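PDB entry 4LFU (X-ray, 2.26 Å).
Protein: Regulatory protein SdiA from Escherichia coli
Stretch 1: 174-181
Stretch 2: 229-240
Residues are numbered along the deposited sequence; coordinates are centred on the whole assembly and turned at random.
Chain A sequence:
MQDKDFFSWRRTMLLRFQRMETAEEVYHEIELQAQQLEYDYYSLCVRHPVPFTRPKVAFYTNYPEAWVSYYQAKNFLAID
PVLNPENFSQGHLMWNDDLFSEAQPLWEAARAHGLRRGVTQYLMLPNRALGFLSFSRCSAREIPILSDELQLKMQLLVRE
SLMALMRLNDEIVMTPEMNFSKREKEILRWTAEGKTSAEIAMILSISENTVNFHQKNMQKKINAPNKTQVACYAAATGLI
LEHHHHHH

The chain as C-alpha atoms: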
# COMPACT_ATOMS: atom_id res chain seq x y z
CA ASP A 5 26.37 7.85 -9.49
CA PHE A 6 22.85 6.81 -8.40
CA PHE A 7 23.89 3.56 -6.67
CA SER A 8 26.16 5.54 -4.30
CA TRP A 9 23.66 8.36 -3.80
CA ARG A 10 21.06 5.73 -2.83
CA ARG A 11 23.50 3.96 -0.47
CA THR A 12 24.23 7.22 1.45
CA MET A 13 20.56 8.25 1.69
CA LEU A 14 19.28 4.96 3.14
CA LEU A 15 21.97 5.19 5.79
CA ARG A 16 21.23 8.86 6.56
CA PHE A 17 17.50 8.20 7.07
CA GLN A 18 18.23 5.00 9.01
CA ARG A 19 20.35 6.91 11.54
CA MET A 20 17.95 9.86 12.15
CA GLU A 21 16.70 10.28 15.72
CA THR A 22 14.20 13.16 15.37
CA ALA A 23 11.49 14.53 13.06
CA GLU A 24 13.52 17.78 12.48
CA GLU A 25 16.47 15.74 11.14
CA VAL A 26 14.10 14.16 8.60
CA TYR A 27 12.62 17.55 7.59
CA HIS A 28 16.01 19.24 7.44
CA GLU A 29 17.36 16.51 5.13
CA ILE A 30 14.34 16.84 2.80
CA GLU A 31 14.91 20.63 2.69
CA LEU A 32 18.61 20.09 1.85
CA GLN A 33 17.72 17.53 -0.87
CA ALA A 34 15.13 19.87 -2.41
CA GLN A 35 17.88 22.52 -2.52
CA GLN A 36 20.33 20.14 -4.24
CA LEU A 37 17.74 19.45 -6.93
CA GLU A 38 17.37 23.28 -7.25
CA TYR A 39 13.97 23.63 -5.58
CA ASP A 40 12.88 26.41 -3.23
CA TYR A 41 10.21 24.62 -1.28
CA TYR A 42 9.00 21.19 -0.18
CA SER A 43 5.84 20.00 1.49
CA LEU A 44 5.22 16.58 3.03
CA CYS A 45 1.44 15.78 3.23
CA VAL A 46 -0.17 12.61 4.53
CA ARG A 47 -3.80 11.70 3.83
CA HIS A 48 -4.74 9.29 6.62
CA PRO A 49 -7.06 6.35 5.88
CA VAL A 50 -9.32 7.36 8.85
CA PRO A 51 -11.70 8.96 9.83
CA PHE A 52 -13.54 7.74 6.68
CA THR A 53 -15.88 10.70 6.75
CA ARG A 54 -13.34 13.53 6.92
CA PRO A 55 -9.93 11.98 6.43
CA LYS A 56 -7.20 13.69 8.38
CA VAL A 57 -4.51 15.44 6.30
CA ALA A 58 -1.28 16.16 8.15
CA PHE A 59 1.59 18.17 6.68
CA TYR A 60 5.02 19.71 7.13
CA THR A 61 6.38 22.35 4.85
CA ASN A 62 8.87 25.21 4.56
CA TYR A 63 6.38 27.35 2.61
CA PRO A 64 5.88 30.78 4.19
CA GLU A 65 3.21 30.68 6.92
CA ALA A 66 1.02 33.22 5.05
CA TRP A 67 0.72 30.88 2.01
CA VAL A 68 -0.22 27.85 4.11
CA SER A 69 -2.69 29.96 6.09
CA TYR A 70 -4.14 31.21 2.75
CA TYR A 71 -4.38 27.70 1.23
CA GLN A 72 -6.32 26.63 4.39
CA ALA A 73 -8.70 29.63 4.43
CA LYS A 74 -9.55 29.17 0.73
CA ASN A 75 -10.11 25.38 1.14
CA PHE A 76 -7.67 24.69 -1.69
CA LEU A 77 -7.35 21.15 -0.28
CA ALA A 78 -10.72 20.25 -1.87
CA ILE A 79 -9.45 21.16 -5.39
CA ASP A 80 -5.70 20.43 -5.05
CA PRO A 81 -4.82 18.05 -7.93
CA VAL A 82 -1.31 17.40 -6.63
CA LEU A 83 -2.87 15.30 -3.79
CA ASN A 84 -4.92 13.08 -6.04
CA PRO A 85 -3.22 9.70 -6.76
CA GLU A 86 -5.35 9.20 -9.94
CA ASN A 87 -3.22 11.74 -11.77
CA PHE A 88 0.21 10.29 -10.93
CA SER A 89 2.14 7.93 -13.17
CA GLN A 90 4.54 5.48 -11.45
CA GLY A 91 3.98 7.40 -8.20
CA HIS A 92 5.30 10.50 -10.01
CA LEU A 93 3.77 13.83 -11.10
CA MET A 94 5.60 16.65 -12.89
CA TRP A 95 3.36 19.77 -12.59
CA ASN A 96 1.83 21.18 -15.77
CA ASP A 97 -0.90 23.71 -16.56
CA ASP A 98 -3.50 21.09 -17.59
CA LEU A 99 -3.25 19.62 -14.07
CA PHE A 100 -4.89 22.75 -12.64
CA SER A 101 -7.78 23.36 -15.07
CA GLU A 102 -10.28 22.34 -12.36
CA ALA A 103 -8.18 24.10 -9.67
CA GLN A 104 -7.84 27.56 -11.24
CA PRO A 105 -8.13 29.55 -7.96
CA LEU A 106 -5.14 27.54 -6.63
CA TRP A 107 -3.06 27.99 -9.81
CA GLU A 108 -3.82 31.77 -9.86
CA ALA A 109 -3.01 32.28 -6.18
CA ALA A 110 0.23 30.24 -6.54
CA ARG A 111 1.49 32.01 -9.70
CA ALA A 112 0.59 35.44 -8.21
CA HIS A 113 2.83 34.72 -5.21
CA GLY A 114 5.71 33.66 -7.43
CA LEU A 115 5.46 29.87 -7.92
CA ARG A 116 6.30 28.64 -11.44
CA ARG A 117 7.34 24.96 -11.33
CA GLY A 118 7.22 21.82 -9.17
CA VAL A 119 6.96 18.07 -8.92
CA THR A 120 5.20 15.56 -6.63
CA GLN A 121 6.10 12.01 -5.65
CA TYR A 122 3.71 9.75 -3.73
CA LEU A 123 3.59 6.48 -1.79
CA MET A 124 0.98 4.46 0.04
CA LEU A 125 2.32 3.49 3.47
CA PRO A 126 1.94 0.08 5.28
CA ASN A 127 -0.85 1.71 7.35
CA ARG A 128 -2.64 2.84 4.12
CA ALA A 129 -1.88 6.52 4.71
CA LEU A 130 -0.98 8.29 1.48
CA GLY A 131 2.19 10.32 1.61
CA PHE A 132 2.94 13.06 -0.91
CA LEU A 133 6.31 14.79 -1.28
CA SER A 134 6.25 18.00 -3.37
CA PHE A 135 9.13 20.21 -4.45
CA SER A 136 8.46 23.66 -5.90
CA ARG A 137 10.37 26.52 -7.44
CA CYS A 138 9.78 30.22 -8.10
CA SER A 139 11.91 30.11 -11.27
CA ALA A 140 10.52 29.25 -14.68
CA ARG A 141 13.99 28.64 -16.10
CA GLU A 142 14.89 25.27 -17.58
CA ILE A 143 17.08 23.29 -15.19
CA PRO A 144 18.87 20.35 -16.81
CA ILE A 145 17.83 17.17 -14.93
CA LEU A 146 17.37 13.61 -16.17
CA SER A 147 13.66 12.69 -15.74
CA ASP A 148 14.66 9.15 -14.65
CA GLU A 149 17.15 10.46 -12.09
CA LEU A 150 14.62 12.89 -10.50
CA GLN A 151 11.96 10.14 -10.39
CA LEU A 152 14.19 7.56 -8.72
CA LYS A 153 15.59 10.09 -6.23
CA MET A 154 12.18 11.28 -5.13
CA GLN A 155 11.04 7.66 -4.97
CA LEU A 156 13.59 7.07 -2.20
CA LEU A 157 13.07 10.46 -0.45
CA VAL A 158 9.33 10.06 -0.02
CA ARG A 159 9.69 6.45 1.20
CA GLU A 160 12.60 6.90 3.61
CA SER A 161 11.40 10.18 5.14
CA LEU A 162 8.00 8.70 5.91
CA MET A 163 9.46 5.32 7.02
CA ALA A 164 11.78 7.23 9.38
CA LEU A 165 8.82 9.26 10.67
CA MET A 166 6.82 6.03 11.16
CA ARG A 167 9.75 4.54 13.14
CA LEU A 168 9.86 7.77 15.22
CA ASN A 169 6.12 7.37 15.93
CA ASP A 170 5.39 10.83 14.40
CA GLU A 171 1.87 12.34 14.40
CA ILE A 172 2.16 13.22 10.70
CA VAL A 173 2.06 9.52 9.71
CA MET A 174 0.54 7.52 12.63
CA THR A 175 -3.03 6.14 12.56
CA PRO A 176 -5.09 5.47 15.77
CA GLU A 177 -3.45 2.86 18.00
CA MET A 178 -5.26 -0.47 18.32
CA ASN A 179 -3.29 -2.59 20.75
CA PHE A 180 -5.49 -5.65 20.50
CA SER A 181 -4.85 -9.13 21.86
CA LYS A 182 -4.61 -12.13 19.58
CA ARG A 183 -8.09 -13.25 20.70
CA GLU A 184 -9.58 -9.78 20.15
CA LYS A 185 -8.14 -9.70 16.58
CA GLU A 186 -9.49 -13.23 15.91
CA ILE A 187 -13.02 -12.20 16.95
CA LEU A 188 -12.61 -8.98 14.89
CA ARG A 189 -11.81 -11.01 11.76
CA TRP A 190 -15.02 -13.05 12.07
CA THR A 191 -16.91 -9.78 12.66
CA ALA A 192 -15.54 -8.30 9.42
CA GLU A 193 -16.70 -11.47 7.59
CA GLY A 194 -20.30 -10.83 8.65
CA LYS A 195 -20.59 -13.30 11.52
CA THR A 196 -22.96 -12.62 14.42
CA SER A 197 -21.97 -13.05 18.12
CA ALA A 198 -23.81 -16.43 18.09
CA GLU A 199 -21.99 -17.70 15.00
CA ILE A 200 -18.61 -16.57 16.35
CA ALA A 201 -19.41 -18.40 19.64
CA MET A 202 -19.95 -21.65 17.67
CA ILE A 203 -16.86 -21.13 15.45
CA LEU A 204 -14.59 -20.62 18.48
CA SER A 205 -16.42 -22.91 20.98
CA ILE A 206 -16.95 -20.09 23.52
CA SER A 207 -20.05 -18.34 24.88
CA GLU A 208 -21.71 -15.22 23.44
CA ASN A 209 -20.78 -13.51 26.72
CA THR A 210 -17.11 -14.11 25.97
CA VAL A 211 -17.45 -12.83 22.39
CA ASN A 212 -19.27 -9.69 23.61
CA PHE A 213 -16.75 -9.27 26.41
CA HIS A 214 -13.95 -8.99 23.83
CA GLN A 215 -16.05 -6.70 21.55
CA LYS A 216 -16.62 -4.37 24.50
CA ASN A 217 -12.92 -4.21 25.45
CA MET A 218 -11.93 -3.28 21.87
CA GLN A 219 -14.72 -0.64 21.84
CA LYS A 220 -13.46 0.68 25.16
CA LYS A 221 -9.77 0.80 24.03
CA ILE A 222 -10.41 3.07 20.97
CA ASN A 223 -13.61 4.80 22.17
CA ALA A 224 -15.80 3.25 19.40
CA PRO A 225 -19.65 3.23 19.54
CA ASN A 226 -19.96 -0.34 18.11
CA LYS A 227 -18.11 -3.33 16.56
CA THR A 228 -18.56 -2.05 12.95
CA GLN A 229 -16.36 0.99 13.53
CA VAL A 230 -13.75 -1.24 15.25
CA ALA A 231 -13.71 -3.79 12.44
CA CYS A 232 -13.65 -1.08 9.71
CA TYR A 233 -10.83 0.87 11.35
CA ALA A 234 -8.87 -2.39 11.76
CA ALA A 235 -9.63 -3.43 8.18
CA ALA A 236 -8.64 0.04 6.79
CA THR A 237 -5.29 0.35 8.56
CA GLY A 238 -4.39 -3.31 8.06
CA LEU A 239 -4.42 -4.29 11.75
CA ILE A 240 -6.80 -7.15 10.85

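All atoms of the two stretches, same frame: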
# COMPACT_ATOMS: atom_id res chain seq x y z
N MET A 174 1.17 8.57 11.81
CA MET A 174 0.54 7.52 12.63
C MET A 174 -1.00 7.54 12.66
O MET A 174 -1.62 8.60 12.85
CB MET A 174 1.08 7.48 14.08
CG MET A 174 2.58 7.23 14.25
SD MET A 174 3.39 5.96 13.24
CE MET A 174 2.75 4.43 13.95
N THR A 175 -1.58 6.35 12.51
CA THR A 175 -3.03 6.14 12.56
C THR A 175 -3.40 5.77 14.01
O THR A 175 -2.50 5.49 14.80
CB THR A 175 -3.49 5.06 11.53
OG1 THR A 175 -2.60 3.92 11.58
CG2 THR A 175 -3.44 5.64 10.13
N PRO A 176 -4.71 5.81 14.39
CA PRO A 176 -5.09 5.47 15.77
C PRO A 176 -4.54 4.12 16.21
O PRO A 176 -4.54 3.15 15.43
CB PRO A 176 -6.62 5.41 15.70
CG PRO A 176 -6.98 6.34 14.62
CD PRO A 176 -5.90 6.16 13.59
N GLU A 177 -4.05 4.07 17.45
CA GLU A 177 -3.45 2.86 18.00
C GLU A 177 -4.55 1.87 18.36
O GLU A 177 -5.57 2.25 18.95
CB GLU A 177 -2.65 3.22 19.24
CG GLU A 177 -1.53 2.25 19.55
CD GLU A 177 -0.99 2.44 20.97
OE1 GLU A 177 -1.70 3.08 21.79
OE2 GLU A 177 0.13 1.93 21.25
N MET A 178 -4.35 0.62 17.97
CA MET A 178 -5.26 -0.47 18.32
C MET A 178 -4.42 -1.62 18.84
O MET A 178 -4.07 -2.54 18.08
CB MET A 178 -6.12 -0.93 17.12
CG MET A 178 -6.54 0.19 16.17
SD MET A 178 -7.90 -0.19 15.03
CE MET A 178 -7.76 1.33 14.10
N ASN A 179 -4.06 -1.53 20.12
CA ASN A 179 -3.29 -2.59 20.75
C ASN A 179 -4.25 -3.69 21.16
O ASN A 179 -4.80 -3.67 22.25
CB ASN A 179 -2.51 -2.07 21.97
CG ASN A 179 -1.47 -1.03 21.59
OD1 ASN A 179 -0.66 -1.23 20.66
ND2 ASN A 179 -1.49 0.10 22.31
N PHE A 180 -4.49 -4.63 20.27
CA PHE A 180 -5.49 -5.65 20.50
C PHE A 180 -4.77 -6.97 20.71
O PHE A 180 -3.72 -7.21 20.12
CB PHE A 180 -6.50 -5.78 19.34
CG PHE A 180 -7.43 -4.59 19.17
CD1 PHE A 180 -7.56 -3.61 20.16
CD2 PHE A 180 -8.19 -4.47 18.01
CE1 PHE A 180 -8.42 -2.51 19.98
CE2 PHE A 180 -9.06 -3.39 17.84
CZ PHE A 180 -9.17 -2.41 18.83
N SER A 181 -5.36 -7.80 21.56
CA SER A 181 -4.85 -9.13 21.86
C SER A 181 -5.11 -9.99 20.67
O SER A 181 -5.96 -9.66 19.83
CB SER A 181 -5.59 -9.71 23.07
OG SER A 181 -6.93 -10.10 22.72
N GLN A 229 -17.43 -0.01 13.56
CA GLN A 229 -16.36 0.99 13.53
C GLN A 229 -15.01 0.36 13.90
O GLN A 229 -13.98 0.68 13.29
CB GLN A 229 -16.64 2.21 14.45
CG GLN A 229 -15.49 3.23 14.32
CD GLN A 229 -15.48 4.37 15.32
OE1 GLN A 229 -16.23 5.33 15.19
NE2 GLN A 229 -14.58 4.30 16.31
N VAL A 230 -15.00 -0.54 14.88
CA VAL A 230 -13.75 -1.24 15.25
C VAL A 230 -13.22 -2.10 14.12
O VAL A 230 -12.04 -2.00 13.73
CB VAL A 230 -13.90 -2.12 16.50
CG1 VAL A 230 -12.55 -2.74 16.86
CG2 VAL A 230 -14.43 -1.30 17.63
N ALA A 231 -14.09 -2.93 13.56
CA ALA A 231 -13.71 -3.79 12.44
C ALA A 231 -13.27 -2.98 11.21
O ALA A 231 -12.29 -3.33 10.55
CB ALA A 231 -14.86 -4.74 12.10
N CYS A 232 -13.99 -1.91 10.89
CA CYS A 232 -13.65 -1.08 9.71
C CYS A 232 -12.36 -0.33 9.87
O CYS A 232 -11.60 -0.24 8.93
CB CYS A 232 -14.76 -0.09 9.38
SG CYS A 232 -16.18 -0.92 8.73
N TYR A 233 -12.11 0.22 11.05
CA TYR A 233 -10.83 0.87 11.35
C TYR A 233 -9.64 -0.11 11.26
O TYR A 233 -8.61 0.20 10.63
CB TYR A 233 -10.88 1.56 12.71
CG TYR A 233 -11.40 2.99 12.66
CD1 TYR A 233 -12.65 3.28 12.11
CD2 TYR A 233 -10.65 4.05 13.16
CE1 TYR A 233 -13.13 4.59 12.08
CE2 TYR A 233 -11.12 5.38 13.13
CZ TYR A 233 -12.36 5.63 12.58
OH TYR A 233 -12.84 6.92 12.56
N ALA A 234 -9.81 -1.27 11.87
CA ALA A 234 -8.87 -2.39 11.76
C ALA A 234 -8.60 -2.86 10.32
O ALA A 234 -7.46 -3.08 9.91
CB ALA A 234 -9.40 -3.55 12.58
N ALA A 235 -9.69 -3.05 9.58
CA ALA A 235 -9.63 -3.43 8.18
C ALA A 235 -8.90 -2.35 7.35
O ALA A 235 -8.02 -2.68 6.53
CB ALA A 235 -10.99 -3.67 7.66
N ALA A 236 -9.21 -1.06 7.59
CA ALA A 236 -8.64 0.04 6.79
C ALA A 236 -7.14 0.23 6.96
O ALA A 236 -6.42 0.52 5.99
CB ALA A 236 -9.36 1.33 7.06
N THR A 237 -6.68 0.10 8.21
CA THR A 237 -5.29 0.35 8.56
C THR A 237 -4.43 -0.91 8.44
O THR A 237 -3.21 -0.84 8.57
CB THR A 237 -5.16 0.88 9.99
OG1 THR A 237 -5.82 -0.04 10.86
CG2 THR A 237 -5.79 2.25 10.12
N GLY A 238 -5.08 -2.05 8.24
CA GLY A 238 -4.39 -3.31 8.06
C GLY A 238 -4.05 -4.02 9.35
O GLY A 238 -3.23 -4.93 9.34
N LEU A 239 -4.67 -3.62 10.46
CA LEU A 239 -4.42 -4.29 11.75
C LEU A 239 -4.93 -5.74 11.72
O LEU A 239 -4.25 -6.66 12.19
CB LEU A 239 -5.07 -3.54 12.92
CG LEU A 239 -5.25 -4.35 14.22
CD1 LEU A 239 -4.03 -4.24 15.13
CD2 LEU A 239 -6.52 -3.95 14.97
N ILE A 240 -6.13 -5.89 11.15
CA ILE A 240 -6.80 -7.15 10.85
C ILE A 240 -5.98 -8.02 9.87
O ILE A 240 -5.13 -7.54 9.09
CB ILE A 240 -8.21 -6.81 10.23
CG1 ILE A 240 -9.35 -7.11 11.21
CG2 ILE A 240 -8.44 -7.53 8.93
CD1 ILE A 240 -10.74 -6.88 10.62

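No hydrogen bond links the two stretches, so the case for their contact rests on apolar packing: 387 Å² of surface is buried, summed over both sides, and M178 contributes the largest share of any residue. Stretch 1 has no regular secondary structure and runs past the end of a helix that enters stretch 2 from earlier in the chain, and the turn that follows.

M178 points its CA-to-CB bond toward the helix and is buried. Its chi1 of -35° lies in the m well, displaced from the ideal -60°, while chi2 (-164°) and chi3 (-173°) are both t. The two t torsions extend the chain, carrying its end to the helix: M178 CE lies 3.4 Å from Y233 CB and 4.0 Å from T237 OG1, and M178 SD lies 4.4 Å from A234 CB. Nearer its root, M178 CB packs 3.7 Å from L239 CD2, and the backbone takes part too, with M178 O 3.4 Å from L239 CD1. One extended side chain thus spans from the last turns of the helix to the residues beyond it. The methyl CE approaches the Y233 ring at its edge, near the ring plane, so this is not packing on the aromatic face. Y233 holds chi1 at -88°, within m, and its OH is hydrogen-bonded elsewhere in the structure.

F180 (chi1 -68°, m) also directs its CA-to-CB bond toward stretch 2. Its ring meets two aliphatic groups: F180 CE2 is 3.7 Å from V230 CG1, and F180 CD2 is 3.5 Å from L239 CD2. Both approaches are oblique. L239 CD2 therefore touches both M178 and F180, which bear on the same methyl. The L239 rotamer, chi1 162° (t) and chi2 89° (p, well above +60°), places CD2 there and CD1 near M178 O. Between M178 and F180, N179 points its CA-to-CB bond away and makes no contact with stretch 2.

T237 has chi1 at 54° (p), which allows T237 OG1 to donate to the backbone Y233 O at 2.8 Å. Y233 O also accepts from T237 N at 3.1 Å. With its hydroxyl turned back to its own helix, T237 presents CG2 to T175, and T175 OG1 lies 3.9 Å from T237 CG2, a van der Waals contact.

G238 leaves helical geometry with phi/psi of 86/16. A CB at these angles would be jammed against the carbonyl O of T237, which by itself calls for glycine. Beyond G238, the CA-to-CB bond of L239 points toward stretch 1, and L239 N makes a weak hydrogen bond to A234 O at 2.9 Å.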